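PDB 2C9K: pesticidal crystal protein Cry4Aa from Bacillus thuringiensis, which binds to midgut epithelial cells of insects and promotes their colloid-osmotic lysis, acting as a mosquito-larvicidal toxin. Local coordinates for residues D133-I137 against K203-L207; E271-Y277 against Y446-V450; L299-E303 against F313-Y317; N358-L362 against N372-M376. One frame throughout, in Å; residues are numbered along the deposited sequence.

Contact 1. Residues D133-I137 against K203-L207; sequences DYYNI and KGLNL
Helix 129-137, at Asp133 to Ile137, crosses helix 183-208, at Lys203 to Leu207, with segment axes 10.0 Å apart at closest and N-to-C directions at 118°. The nearest CA atoms are those of Ile137 and Gly204, 5.9 Å apart. Gly204 has no side chain, so Ile137 reaches its backbone directly: Ile137 CD1 lies 3.7 Å from Gly204 CA. The same methyl group touches Leu207, with Ile137 CD1 3.9 Å from Leu207 CD2. These two side chains meet at about a right angle. Leu207 CG lies anti to the backbone N (chi1 173°), and the CD2 branch beyond it also meets the aromatic ring of Tyr134. There Leu207 CD2 comes to 3.6 Å from Tyr134 CD1. Both helices belong to the N-terminal domain of the delta endotoxin, the helical bundle linked with pore formation in this family. Ile58 of helix 46-58 touches Tyr134, Ile137 and Leu207, so a third helix packs on this apolar patch. The phenol of Tyr134 is directed elsewhere, to a hydrogen bond with Lys60 O. On the more exposed side, at Asp133 and Lys203, the contact is ionic. Lys203 stretches out its extended chain, and its NZ forms a salt bridge of 2.9 Å with Asp133 OD1. The ammonium group meets that oxygen nearly end-on to its C-O bond, beside the apolar patch.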
loop_
_atom_site.group_PDB
_atom_site.type_symbol
_atom_site.label_atom_id
_atom_site.label_comp_id
_atom_site.label_asym_id
_atom_site.label_seq_id
_atom_site.Cartn_x
_atom_site.Cartn_y
_atom_site.Cartn_z
ATOM N N ASP A 133 3.329 -17.763 18.172
ATOM C CA ASP A 133 3.270 -17.237 16.815
ATOM C C ASP A 133 2.029 -16.372 16.675
ATOM O O ASP A 133 2.053 -15.341 16.010
ATOM C CB ASP A 133 3.215 -18.379 15.799
ATOM C CG ASP A 133 4.582 -18.961 15.508
ATOM O OD1 ASP A 133 5.386 -18.288 14.827
ATOM O OD2 ASP A 133 4.858 -20.090 15.966
ATOM N N TYR A 134 0.947 -16.799 17.314
ATOM C CA TYR A 134 -0.309 -16.067 17.262
ATOM C C TYR A 134 -0.191 -14.753 18.018
ATOM O O TYR A 134 -0.758 -13.745 17.601
ATOM C CB TYR A 134 -1.440 -16.912 17.854
ATOM C CG TYR A 134 -2.754 -16.173 17.964
ATOM C CD1 TYR A 134 -3.373 -15.635 16.833
ATOM C CD2 TYR A 134 -3.371 -15.995 19.199
ATOM C CE1 TYR A 134 -4.573 -14.934 16.939
ATOM C CE2 TYR A 134 -4.565 -15.301 19.309
ATOM C CZ TYR A 134 -5.159 -14.774 18.180
ATOM O OH TYR A 134 -6.347 -14.090 18.293
ATOM N N TYR A 135 0.543 -14.770 19.127
ATOM C CA TYR A 135 0.742 -13.569 19.935
ATOM C C TYR A 135 1.569 -12.521 19.189
ATOM O O TYR A 135 1.332 -11.322 19.325
ATOM C CB TYR A 135 1.441 -13.910 21.262
ATOM C CG TYR A 135 2.116 -12.713 21.912
ATOM C CD1 TYR A 135 1.396 -11.807 22.687
ATOM C CD2 TYR A 135 3.473 -12.457 21.698
ATOM C CE1 TYR A 135 2.013 -10.676 23.231
ATOM C CE2 TYR A 135 4.093 -11.337 22.232
ATOM C CZ TYR A 135 3.362 -10.451 22.996
ATOM O OH TYR A 135 3.992 -9.346 23.523
ATOM N N ASN A 136 2.546 -12.972 18.408
ATOM C CA ASN A 136 3.388 -12.038 17.681
ATOM C C ASN A 136 2.762 -11.475 16.424
ATOM O O ASN A 136 3.102 -10.372 16.013
ATOM C CB ASN A 136 4.734 -12.673 17.364
ATOM C CG ASN A 136 5.702 -12.550 18.516
ATOM O OD1 ASN A 136 6.132 -11.447 18.868
ATOM N ND2 ASN A 136 6.042 -13.679 19.127
ATOM N N ILE A 137 1.854 -12.213 15.803
ATOM C CA ILE A 137 1.205 -11.672 14.624
ATOM C C ILE A 137 0.137 -10.712 15.145
ATOM O O ILE A 137 -0.265 -9.770 14.463
ATOM C CB ILE A 137 0.510 -12.752 13.778
ATOM C CG1 ILE A 137 -0.781 -13.183 14.446
ATOM C CG2 ILE A 137 1.414 -13.939 13.587
ATOM C CD1 ILE A 137 -1.761 -13.719 13.473
ATOM N N LYS A 203 2.651 -15.399 8.384
ATOM C CA LYS A 203 2.317 -16.428 9.358
ATOM C C LYS A 203 0.857 -16.267 9.714
ATOM O O LYS A 203 0.161 -17.251 9.968
ATOM C CB LYS A 203 3.173 -16.305 10.620
ATOM C CG LYS A 203 4.544 -16.928 10.479
ATOM C CD LYS A 203 5.274 -16.988 11.811
ATOM C CE LYS A 203 6.625 -17.677 11.660
ATOM N NZ LYS A 203 7.416 -17.652 12.923
ATOM N N GLY A 204 0.403 -15.014 9.730
ATOM C CA GLY A 204 -0.984 -14.723 10.049
ATOM C C GLY A 204 -1.881 -15.110 8.893
ATOM O O GLY A 204 -2.938 -15.719 9.082
ATOM N N LEU A 205 -1.445 -14.750 7.688
ATOM C CA LEU A 205 -2.175 -15.052 6.467
ATOM C C LEU A 205 -2.357 -16.561 6.400
ATOM O O LEU A 205 -3.427 -17.053 6.048
ATOM C CB LEU A 205 -1.379 -14.559 5.251
ATOM C CG LEU A 205 -2.125 -13.766 4.162
ATOM C CD1 LEU A 205 -3.002 -12.693 4.775
ATOM C CD2 LEU A 205 -1.114 -13.136 3.229
ATOM N N ASN A 206 -1.307 -17.291 6.764
ATOM C CA ASN A 206 -1.343 -18.745 6.742
ATOM C C ASN A 206 -2.143 -19.313 7.904
ATOM O O ASN A 206 -2.712 -20.397 7.805
ATOM C CB ASN A 206 0.074 -19.303 6.750
ATOM C CG ASN A 206 0.104 -20.804 6.915
ATOM O OD1 ASN A 206 0.175 -21.314 8.036
ATOM N ND2 ASN A 206 0.035 -21.526 5.800
ATOM N N LEU A 207 -2.188 -18.586 9.011
ATOM C CA LEU A 207 -2.961 -19.040 10.154
ATOM C C LEU A 207 -4.423 -19.091 9.716
ATOM O O LEU A 207 -5.084 -20.127 9.800
ATOM C CB LEU A 207 -2.806 -18.067 11.325
ATOM C CG LEU A 207 -3.698 -18.330 12.540
ATOM C CD1 LEU A 207 -3.390 -19.707 13.107
ATOM C CD2 LEU A 207 -3.485 -17.243 13.585
#

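Contact 2. Residues E271-Y277 against Y446-V450; sequences ESPYKYY and YKTQV
Tyr274 and Thr448 form the tight, buried part of this contact between two loops. Tyr274 OH donates to Thr448 O at 2.8 Å, from a position 45° out of the carbonyl plane. Thr448 O lies at the edge of the Tyr274 ring. Farther back on the same ring, Tyr274 CD1 packs 3.8 Å from Val450 CG2. Ser272 sits beside them: Ser272 CB lies 3.5 Å from Val450 CG2, while its hydroxyl is bonded to Asn268 O. Tyr274 also points an edge at the face of Tyr446, with centroids 5.4 Å apart and planes at 55°. The two loops lie in the second domain of the toxin, a beta prism. One precedes helix 279-286 and contains the 3-10 turn 274-276. The other leads into strand 450-457. The Tyr446 end is more open, and its residues are partly exposed. Pro273 CG packs there against Tyr446 CD2 at 3.4 Å, and the same proline atom sits over the Tyr274 ring. With Tyr446 CG anti to the carbonyl carbon (chi1 -43°), the Tyr446 ring lies alongside Pro273 and turns a face to the Tyr274 edge. The phenol oxygens of Tyr277 and Tyr446 are modelled as hydrogen-bonded at the Tyr277 ring edge, but their separation is too short to be trusted.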
loop_
_atom_site.group_PDB
_atom_site.type_symbol
_atom_site.label_atom_id
_atom_site.label_comp_id
_atom_site.label_asym_id
_atom_site.label_seq_id
_atom_site.Cartn_x
_atom_site.Cartn_y
_atom_site.Cartn_z
ATOM N N GLU A 271 -24.501 -13.142 3.955
ATOM C CA GLU A 271 -25.819 -13.582 3.518
ATOM C C GLU A 271 -25.863 -14.233 2.149
ATOM O O GLU A 271 -26.932 -14.411 1.569
ATOM C CB GLU A 271 -26.810 -12.424 3.595
ATOM C CG GLU A 271 -27.147 -12.060 5.032
ATOM C CD GLU A 271 -28.417 -11.240 5.155
ATOM O OE1 GLU A 271 -28.880 -11.049 6.304
ATOM O OE2 GLU A 271 -28.951 -10.789 4.111
ATOM N N SER A 272 -24.689 -14.605 1.650
ATOM C CA SER A 272 -24.560 -15.276 0.360
ATOM C C SER A 272 -23.902 -16.622 0.617
ATOM O O SER A 272 -23.174 -16.779 1.590
ATOM C CB SER A 272 -23.704 -14.445 -0.587
ATOM O OG SER A 272 -24.276 -13.160 -0.769
ATOM N N PRO A 273 -24.153 -17.615 -0.251
ATOM C CA PRO A 273 -23.577 -18.959 -0.095
ATOM C C PRO A 273 -22.113 -19.113 -0.484
ATOM O O PRO A 273 -21.432 -20.019 -0.002
ATOM C CB PRO A 273 -24.480 -19.816 -0.971
ATOM C CG PRO A 273 -24.760 -18.889 -2.106
ATOM C CD PRO A 273 -25.080 -17.580 -1.396
ATOM N N TYR A 274 -21.632 -18.236 -1.353
ATOM C CA TYR A 274 -20.256 -18.306 -1.823
ATOM C C TYR A 274 -19.209 -18.520 -0.731
ATOM O O TYR A 274 -18.081 -18.926 -1.017
ATOM C CB TYR A 274 -19.931 -17.049 -2.632
ATOM C CG TYR A 274 -20.994 -16.771 -3.654
ATOM C CD1 TYR A 274 -21.935 -15.769 -3.445
ATOM C CD2 TYR A 274 -21.125 -17.577 -4.786
ATOM C CE1 TYR A 274 -22.991 -15.577 -4.336
ATOM C CE2 TYR A 274 -22.172 -17.394 -5.684
ATOM C CZ TYR A 274 -23.103 -16.391 -5.448
ATOM O OH TYR A 274 -24.149 -16.199 -6.315
ATOM N N LYS A 275 -19.577 -18.256 0.514
ATOM C CA LYS A 275 -18.636 -18.441 1.606
ATOM C C LYS A 275 -18.348 -19.921 1.828
ATOM O O LYS A 275 -17.399 -20.270 2.525
ATOM C CB LYS A 275 -19.183 -17.813 2.889
ATOM C CG LYS A 275 -20.598 -18.246 3.233
ATOM C CD LYS A 275 -21.106 -17.544 4.473
ATOM C CE LYS A 275 -22.418 -18.145 4.935
ATOM N NZ LYS A 275 -23.008 -17.401 6.089
ATOM N N TYR A 276 -19.155 -20.789 1.220
ATOM C CA TYR A 276 -18.992 -22.238 1.376
ATOM C C TYR A 276 -18.178 -22.871 0.255
ATOM O O TYR A 276 -17.867 -24.054 0.297
ATOM C CB TYR A 276 -20.363 -22.921 1.464
ATOM C CG TYR A 276 -21.171 -22.555 2.694
ATOM C CD1 TYR A 276 -22.454 -22.027 2.573
ATOM C CD2 TYR A 276 -20.655 -22.735 3.978
ATOM C CE1 TYR A 276 -23.200 -21.684 3.690
ATOM C CE2 TYR A 276 -21.397 -22.394 5.108
ATOM C CZ TYR A 276 -22.667 -21.866 4.949
ATOM O OH TYR A 276 -23.402 -21.498 6.045
ATOM N N TYR A 277 -17.846 -22.071 -0.751
ATOM C CA TYR A 277 -17.049 -22.537 -1.877
ATOM C C TYR A 277 -15.578 -22.478 -1.512
ATOM O O TYR A 277 -15.203 -21.918 -0.479
ATOM C CB TYR A 277 -17.287 -21.662 -3.102
ATOM C CG TYR A 277 -18.574 -21.957 -3.819
ATOM C CD1 TYR A 277 -19.802 -21.829 -3.172
ATOM C CD2 TYR A 277 -18.568 -22.380 -5.146
ATOM C CE1 TYR A 277 -20.992 -22.119 -3.830
ATOM C CE2 TYR A 277 -19.747 -22.670 -5.812
ATOM C CZ TYR A 277 -20.950 -22.536 -5.148
ATOM O OH TYR A 277 -22.112 -22.814 -5.808
ATOM N N TYR A 446 -28.112 -18.950 -8.244
ATOM C CA TYR A 446 -28.445 -18.070 -7.136
ATOM C C TYR A 446 -28.917 -16.687 -7.525
ATOM O O TYR A 446 -28.727 -16.232 -8.658
ATOM C CB TYR A 446 -27.239 -17.909 -6.219
ATOM C CG TYR A 446 -26.497 -19.189 -5.940
ATOM C CD1 TYR A 446 -25.643 -19.743 -6.885
ATOM C CD2 TYR A 446 -26.636 -19.836 -4.718
ATOM C CE1 TYR A 446 -24.944 -20.903 -6.619
ATOM C CE2 TYR A 446 -25.940 -20.998 -4.442
ATOM C CZ TYR A 446 -25.096 -21.526 -5.395
ATOM O OH TYR A 446 -24.404 -22.673 -5.108
ATOM N N LYS A 447 -29.529 -16.020 -6.550
ATOM C CA LYS A 447 -30.020 -14.661 -6.724
ATOM C C LYS A 447 -29.117 -13.721 -5.939
ATOM O O LYS A 447 -29.198 -12.503 -6.093
ATOM C CB LYS A 447 -31.455 -14.530 -6.218
ATOM C CG LYS A 447 -32.478 -15.195 -7.098
ATOM C CD LYS A 447 -33.874 -14.910 -6.587
ATOM C CE LYS A 447 -34.910 -15.655 -7.400
ATOM N NZ LYS A 447 -34.711 -15.374 -8.840
ATOM N N THR A 448 -28.263 -14.297 -5.096
ATOM C CA THR A 448 -27.343 -13.511 -4.291
ATOM C C THR A 448 -26.105 -13.177 -5.088
ATOM O O THR A 448 -25.753 -13.878 -6.029
ATOM C CB THR A 448 -26.901 -14.256 -3.034
ATOM O OG1 THR A 448 -26.471 -15.566 -3.393
ATOM C CG2 THR A 448 -28.026 -14.359 -2.050
ATOM N N GLN A 449 -25.443 -12.101 -4.685
ATOM C CA GLN A 449 -24.235 -11.627 -5.350
ATOM C C GLN A 449 -23.383 -10.920 -4.300
ATOM O O GLN A 449 -23.906 -10.157 -3.484
ATOM C CB GLN A 449 -24.630 -10.650 -6.455
ATOM C CG GLN A 449 -23.532 -10.272 -7.413
ATOM C CD GLN A 449 -23.999 -9.247 -8.441
ATOM O OE1 GLN A 449 -23.238 -8.833 -9.317
ATOM N NE2 GLN A 449 -25.254 -8.836 -8.334
ATOM N N VAL A 450 -22.082 -11.200 -4.306
ATOM C CA VAL A 450 -21.141 -10.586 -3.362
ATOM C C VAL A 450 -20.232 -9.615 -4.115
ATOM O O VAL A 450 -19.658 -9.965 -5.151
ATOM C CB VAL A 450 -20.245 -11.644 -2.680
ATOM C CG1 VAL A 450 -19.169 -10.964 -1.874
ATOM C CG2 VAL A 450 -21.074 -12.520 -1.772
#

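Contact 3. Residues L299-E303 against F313-Y317; sequences LNFYE and FTSHY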
loop_
_atom_site.group_PDB
_atom_site.type_symbol
_atom_site.label_atom_id
_atom_site.label_comp_id
_atom_site.label_asym_id
_atom_site.label_seq_id
_atom_site.Cartn_x
_atom_site.Cartn_y
_atom_site.Cartn_z
ATOM N N LEU A 299 -18.155 3.954 -13.713
ATOM C CA LEU A 299 -18.882 2.814 -13.163
ATOM C C LEU A 299 -20.184 2.693 -13.960
ATOM O O LEU A 299 -20.932 3.652 -14.097
ATOM C CB LEU A 299 -19.172 3.055 -11.684
ATOM C CG LEU A 299 -18.286 2.322 -10.675
ATOM C CD1 LEU A 299 -16.907 2.088 -11.251
ATOM C CD2 LEU A 299 -18.220 3.131 -9.386
ATOM N N ASN A 300 -20.454 1.510 -14.489
ATOM C CA ASN A 300 -21.642 1.308 -15.308
ATOM C C ASN A 300 -22.549 0.204 -14.776
ATOM O O ASN A 300 -22.256 -0.977 -14.938
ATOM C CB ASN A 300 -21.194 0.983 -16.731
ATOM C CG ASN A 300 -20.165 1.973 -17.251
ATOM O OD1 ASN A 300 -20.511 3.036 -17.765
ATOM N ND2 ASN A 300 -18.889 1.637 -17.097
ATOM N N PHE A 301 -23.652 0.601 -14.145
ATOM C CA PHE A 301 -24.618 -0.339 -13.577
ATOM C C PHE A 301 -25.928 -0.378 -14.358
ATOM O O PHE A 301 -26.565 0.653 -14.563
ATOM C CB PHE A 301 -24.934 0.030 -12.125
ATOM C CG PHE A 301 -23.834 -0.284 -11.162
ATOM C CD1 PHE A 301 -22.644 0.434 -11.184
ATOM C CD2 PHE A 301 -23.983 -1.307 -10.232
ATOM C CE1 PHE A 301 -21.613 0.137 -10.288
ATOM C CE2 PHE A 301 -22.960 -1.613 -9.332
ATOM C CZ PHE A 301 -21.774 -0.891 -9.359
ATOM N N TYR A 302 -26.328 -1.572 -14.789
ATOM C CA TYR A 302 -27.580 -1.737 -15.518
ATOM C C TYR A 302 -28.740 -1.945 -14.543
ATOM O O TYR A 302 -28.622 -2.701 -13.580
ATOM C CB TYR A 302 -27.526 -2.947 -16.448
ATOM C CG TYR A 302 -26.583 -2.835 -17.614
ATOM C CD1 TYR A 302 -25.268 -3.286 -17.518
ATOM C CD2 TYR A 302 -27.016 -2.321 -18.832
ATOM C CE1 TYR A 302 -24.407 -3.233 -18.619
ATOM C CE2 TYR A 302 -26.167 -2.259 -19.935
ATOM C CZ TYR A 302 -24.867 -2.718 -19.821
ATOM O OH TYR A 302 -24.032 -2.656 -20.910
ATOM N N GLU A 303 -29.861 -1.278 -14.799
ATOM C CA GLU A 303 -31.048 -1.410 -13.959
ATOM C C GLU A 303 -32.109 -2.145 -14.768
ATOM O O GLU A 303 -31.960 -2.320 -15.975
ATOM C CB GLU A 303 -31.582 -0.034 -13.574
ATOM C CG GLU A 303 -31.852 0.844 -14.781
ATOM C CD GLU A 303 -32.609 2.102 -14.430
ATOM O OE1 GLU A 303 -32.125 2.874 -13.576
ATOM O OE2 GLU A 303 -33.690 2.316 -15.018
ATOM N N PHE A 313 -29.726 -2.901 -9.390
ATOM C CA PHE A 313 -28.790 -3.061 -10.477
ATOM C C PHE A 313 -28.548 -4.526 -10.774
ATOM O O PHE A 313 -28.028 -5.292 -9.965
ATOM C CB PHE A 313 -27.498 -2.308 -10.174
ATOM C CG PHE A 313 -27.674 -0.816 -10.161
ATOM C CD1 PHE A 313 -27.386 -0.074 -9.019
ATOM C CD2 PHE A 313 -28.167 -0.155 -11.285
ATOM C CE1 PHE A 313 -27.587 1.304 -8.995
ATOM C CE2 PHE A 313 -28.371 1.220 -11.275
ATOM C CZ PHE A 313 -28.082 1.954 -10.127
ATOM N N THR A 314 -28.987 -4.901 -11.962
ATOM C CA THR A 314 -28.874 -6.250 -12.451
ATOM C C THR A 314 -27.439 -6.715 -12.601
ATOM O O THR A 314 -27.083 -7.804 -12.152
ATOM C CB THR A 314 -29.593 -6.346 -13.793
ATOM O OG1 THR A 314 -30.933 -6.797 -13.563
ATOM C CG2 THR A 314 -28.876 -7.275 -14.748
ATOM N N SER A 315 -26.623 -5.879 -13.235
ATOM C CA SER A 315 -25.223 -6.205 -13.494
ATOM C C SER A 315 -24.398 -4.924 -13.616
ATOM O O SER A 315 -24.934 -3.828 -13.458
ATOM C CB SER A 315 -25.140 -6.994 -14.800
ATOM O OG SER A 315 -25.851 -6.310 -15.820
ATOM N N HIS A 316 -23.102 -5.055 -13.895
ATOM C CA HIS A 316 -22.265 -3.871 -14.048
ATOM C C HIS A 316 -20.923 -4.167 -14.687
ATOM O O HIS A 316 -20.559 -5.319 -14.869
ATOM C CB HIS A 316 -22.029 -3.192 -12.694
ATOM C CG HIS A 316 -21.015 -3.883 -11.838
ATOM N ND1 HIS A 316 -21.249 -5.101 -11.237
ATOM C CD2 HIS A 316 -19.763 -3.519 -11.473
ATOM C CE1 HIS A 316 -20.187 -5.455 -10.535
ATOM N NE2 HIS A 316 -19.271 -4.513 -10.662
ATOM N N TYR A 317 -20.207 -3.110 -15.052
ATOM C CA TYR A 317 -18.875 -3.244 -15.628
ATOM C C TYR A 317 -18.093 -1.957 -15.370
ATOM O O TYR A 317 -18.684 -0.904 -15.140
ATOM C CB TYR A 317 -18.946 -3.590 -17.132
ATOM C CG TYR A 317 -19.507 -2.520 -18.043
ATOM C CD1 TYR A 317 -18.752 -1.399 -18.390
ATOM C CD2 TYR A 317 -20.801 -2.624 -18.552
ATOM C CE1 TYR A 317 -19.271 -0.410 -19.216
ATOM C CE2 TYR A 317 -21.333 -1.639 -19.380
ATOM C CZ TYR A 317 -20.565 -0.531 -19.707
ATOM O OH TYR A 317 -21.097 0.465 -20.500
#
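Tyr317 O takes two hydrogen bonds from Asn300. The backbone Asn300 N approaches almost straight on at 3.1 Å. The side-chain Asn300 ND2 reaches Tyr317 O at 3.2 Å from above the carbonyl plane. Asn300 OD1 is held by Ser345 OG, so both ends of the amide are fixed. The amide lies stacked on the Tyr317 ring, with planes 22° apart, and Asn300 CB sits over the ring face, 3.5 Å from its centroid, in a CH-pi contact. Tyr317 CG stands between its backbone N and carbonyl carbon (chi1 67°), which lays the ring across Asn300. The Tyr302 hydroxyl lies at the edge of this ring, 3.3 Å from Tyr317 CE2. Phe301 and His316 lie on the other face of the sheet from Asn300 and Tyr317, and with Phe313 they form an aromatic cluster. His316 CB sits over the centre of the Phe301 ring, and the two rings form an offset stack with centroids 4.7 Å apart. Phe301 presents its edge to the face of Phe313, with centroids 5.2 Å apart and planes at 61°. Phe301 CB also covers that face. His316 NE2 is bonded to Ile437 O, and Met376 of a second sheet packs on Phe301 and Phe313. The segments form a beta hairpin, the central pair of a four-stranded antiparallel Greek-key sheet in the beta-prism domain.

Contact 4. Residues N358-L362 against N372-M376; sequences NVISL and NISKM
Ile360 and Lys375 lie side by side and point the same way, with Ile360 CD1 4.0 Å from Lys375 CD. The Lys375 chain sets out with CG opposite the backbone N (chi1 -178°), and its first part runs along the isoleucine. A bend at the last torsion (chi4 58°) then sends NZ to a salt bridge with Glu390. On the other face of the sheet Val359 meets Met376 obliquely, and Val359 CG1 lies 4.0 Å from Met376 CG. Met376 bends at its last torsion (chi3 -84°), and its tip leaves the pair. Ser361 and Ile373 face the same way as Val359 and Met376, and Leu267 packs on Val359, Ser361 and Ile373. Between the strands the register slips by one residue in a classic beta bulge. Ser374 N and Lys375 N both donate to Ile360 O, at 2.9 Å and 3.2 Å, each in the carbonyl plane. Ser374 OG adds a weak bond of 3.4 Å to Ile360 O. Before the bulge Ile360 N bonds to Lys375 O at 2.9 Å; beyond it Leu362 N bonds to Asn372 O at 2.8 Å. Asn372 ND2 donates to Phe313 O of the neighbouring hairpin. Two backbone N-H groups thus share Ile360 O, with the Ser374 hydroxyl only weakly added, and the N-H of the extra bulge residue is satisfied within the hairpin.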
loop_
_atom_site.group_PDB
_atom_site.type_symbol
_atom_site.label_atom_id
_atom_site.label_comp_id
_atom_site.label_asym_id
_atom_site.label_seq_id
_atom_site.Cartn_x
_atom_site.Cartn_y
_atom_site.Cartn_z
ATOM N N ASN A 358 -21.568 5.347 -0.375
ATOM C CA ASN A 358 -22.653 4.806 0.417
ATOM C C ASN A 358 -23.426 3.871 -0.479
ATOM O O ASN A 358 -23.807 4.258 -1.575
ATOM C CB ASN A 358 -23.555 5.953 0.863
ATOM C CG ASN A 358 -24.520 5.551 1.945
ATOM O OD1 ASN A 358 -25.342 4.648 1.764
ATOM N ND2 ASN A 358 -24.432 6.227 3.084
ATOM N N VAL A 359 -23.652 2.642 -0.037
ATOM C CA VAL A 359 -24.404 1.709 -0.866
ATOM C C VAL A 359 -25.639 1.155 -0.160
ATOM O O VAL A 359 -25.600 0.838 1.033
ATOM C CB VAL A 359 -23.523 0.525 -1.342
ATOM C CG1 VAL A 359 -22.220 1.052 -1.916
ATOM C CG2 VAL A 359 -23.257 -0.429 -0.205
ATOM N N ILE A 360 -26.737 1.083 -0.909
ATOM C CA ILE A 360 -27.994 0.543 -0.412
ATOM C C ILE A 360 -28.298 -0.679 -1.265
ATOM O O ILE A 360 -28.522 -0.571 -2.469
ATOM C CB ILE A 360 -29.183 1.529 -0.555
ATOM C CG1 ILE A 360 -28.954 2.784 0.296
ATOM C CG2 ILE A 360 -30.477 0.842 -0.120
ATOM C CD1 ILE A 360 -27.873 3.706 -0.241
ATOM N N SER A 361 -28.291 -1.844 -0.637
ATOM C CA SER A 361 -28.563 -3.081 -1.342
ATOM C C SER A 361 -29.755 -3.799 -0.711
ATOM O O SER A 361 -30.138 -3.508 0.427
ATOM C CB SER A 361 -27.325 -3.973 -1.287
ATOM O OG SER A 361 -26.848 -4.073 0.045
ATOM N N LEU A 362 -30.342 -4.735 -1.453
ATOM C CA LEU A 362 -31.479 -5.490 -0.951
ATOM C C LEU A 362 -30.996 -6.455 0.125
ATOM O O LEU A 362 -29.900 -7.001 0.026
ATOM C CB LEU A 362 -32.155 -6.243 -2.101
ATOM C CG LEU A 362 -32.724 -5.328 -3.195
ATOM C CD1 LEU A 362 -33.374 -6.154 -4.278
ATOM C CD2 LEU A 362 -33.744 -4.382 -2.588
ATOM N N ASN A 372 -28.794 -7.476 -4.306
ATOM C CA ASN A 372 -28.120 -6.528 -5.189
ATOM C C ASN A 372 -28.088 -5.084 -4.696
ATOM O O ASN A 372 -28.810 -4.700 -3.776
ATOM C CB ASN A 372 -28.807 -6.521 -6.555
ATOM C CG ASN A 372 -28.741 -7.849 -7.248
ATOM O OD1 ASN A 372 -28.966 -8.896 -6.638
ATOM N ND2 ASN A 372 -28.444 -7.819 -8.542
ATOM N N ILE A 373 -27.246 -4.288 -5.347
ATOM C CA ILE A 373 -27.123 -2.870 -5.045
ATOM C C ILE A 373 -28.221 -2.172 -5.848
ATOM O O ILE A 373 -28.375 -2.420 -7.044
ATOM C CB ILE A 373 -25.743 -2.315 -5.492
ATOM C CG1 ILE A 373 -24.625 -2.957 -4.671
ATOM C CG2 ILE A 373 -25.706 -0.807 -5.326
ATOM C CD1 ILE A 373 -23.235 -2.483 -5.050
ATOM N N SER A 374 -28.994 -1.313 -5.197
ATOM C CA SER A 374 -30.057 -0.606 -5.893
ATOM C C SER A 374 -29.817 0.900 -5.868
ATOM O O SER A 374 -30.454 1.646 -6.610
ATOM C CB SER A 374 -31.421 -0.925 -5.268
ATOM O OG SER A 374 -31.557 -0.339 -3.982
ATOM N N LYS A 375 -28.890 1.347 -5.028
ATOM C CA LYS A 375 -28.594 2.771 -4.937
ATOM C C LYS A 375 -27.179 3.043 -4.407
ATOM O O LYS A 375 -26.681 2.322 -3.536
ATOM C CB LYS A 375 -29.626 3.447 -4.032
ATOM C CG LYS A 375 -29.451 4.946 -3.902
ATOM C CD LYS A 375 -30.316 5.501 -2.789
ATOM C CE LYS A 375 -30.104 6.999 -2.631
ATOM N NZ LYS A 375 -30.409 7.716 -3.897
ATOM N N MET A 376 -26.534 4.083 -4.931
ATOM C CA MET A 376 -25.189 4.425 -4.482
ATOM C C MET A 376 -24.918 5.922 -4.398
ATOM O O MET A 376 -25.279 6.688 -5.284
ATOM C CB MET A 376 -24.137 3.779 -5.388
ATOM C CG MET A 376 -24.051 2.278 -5.258
ATOM S SD MET A 376 -22.813 1.595 -6.358
ATOM C CE MET A 376 -23.760 1.479 -7.872
#

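In the fold
From the N terminus, contact 1 comes first: it joins two helices of the N-terminal bundle and closes before the others open. Its nearest atoms stay about 14 Å from those of contact 2. Contact 2 then closes a long loop within the second domain, from 271-277 to 446-450. Contacts 3 and 4 are nested in that loop, one after the other, and each closes a short hairpin of a different four-stranded sheet. Their centres are about 11 Å apart. The two hairpins touch where Phe313 N probably bonds to Ile373 O, and side chains of the two sheets pack together. Contact 2 packs on contact 4 through Gln449 and Asn372, but does not touch contact 3.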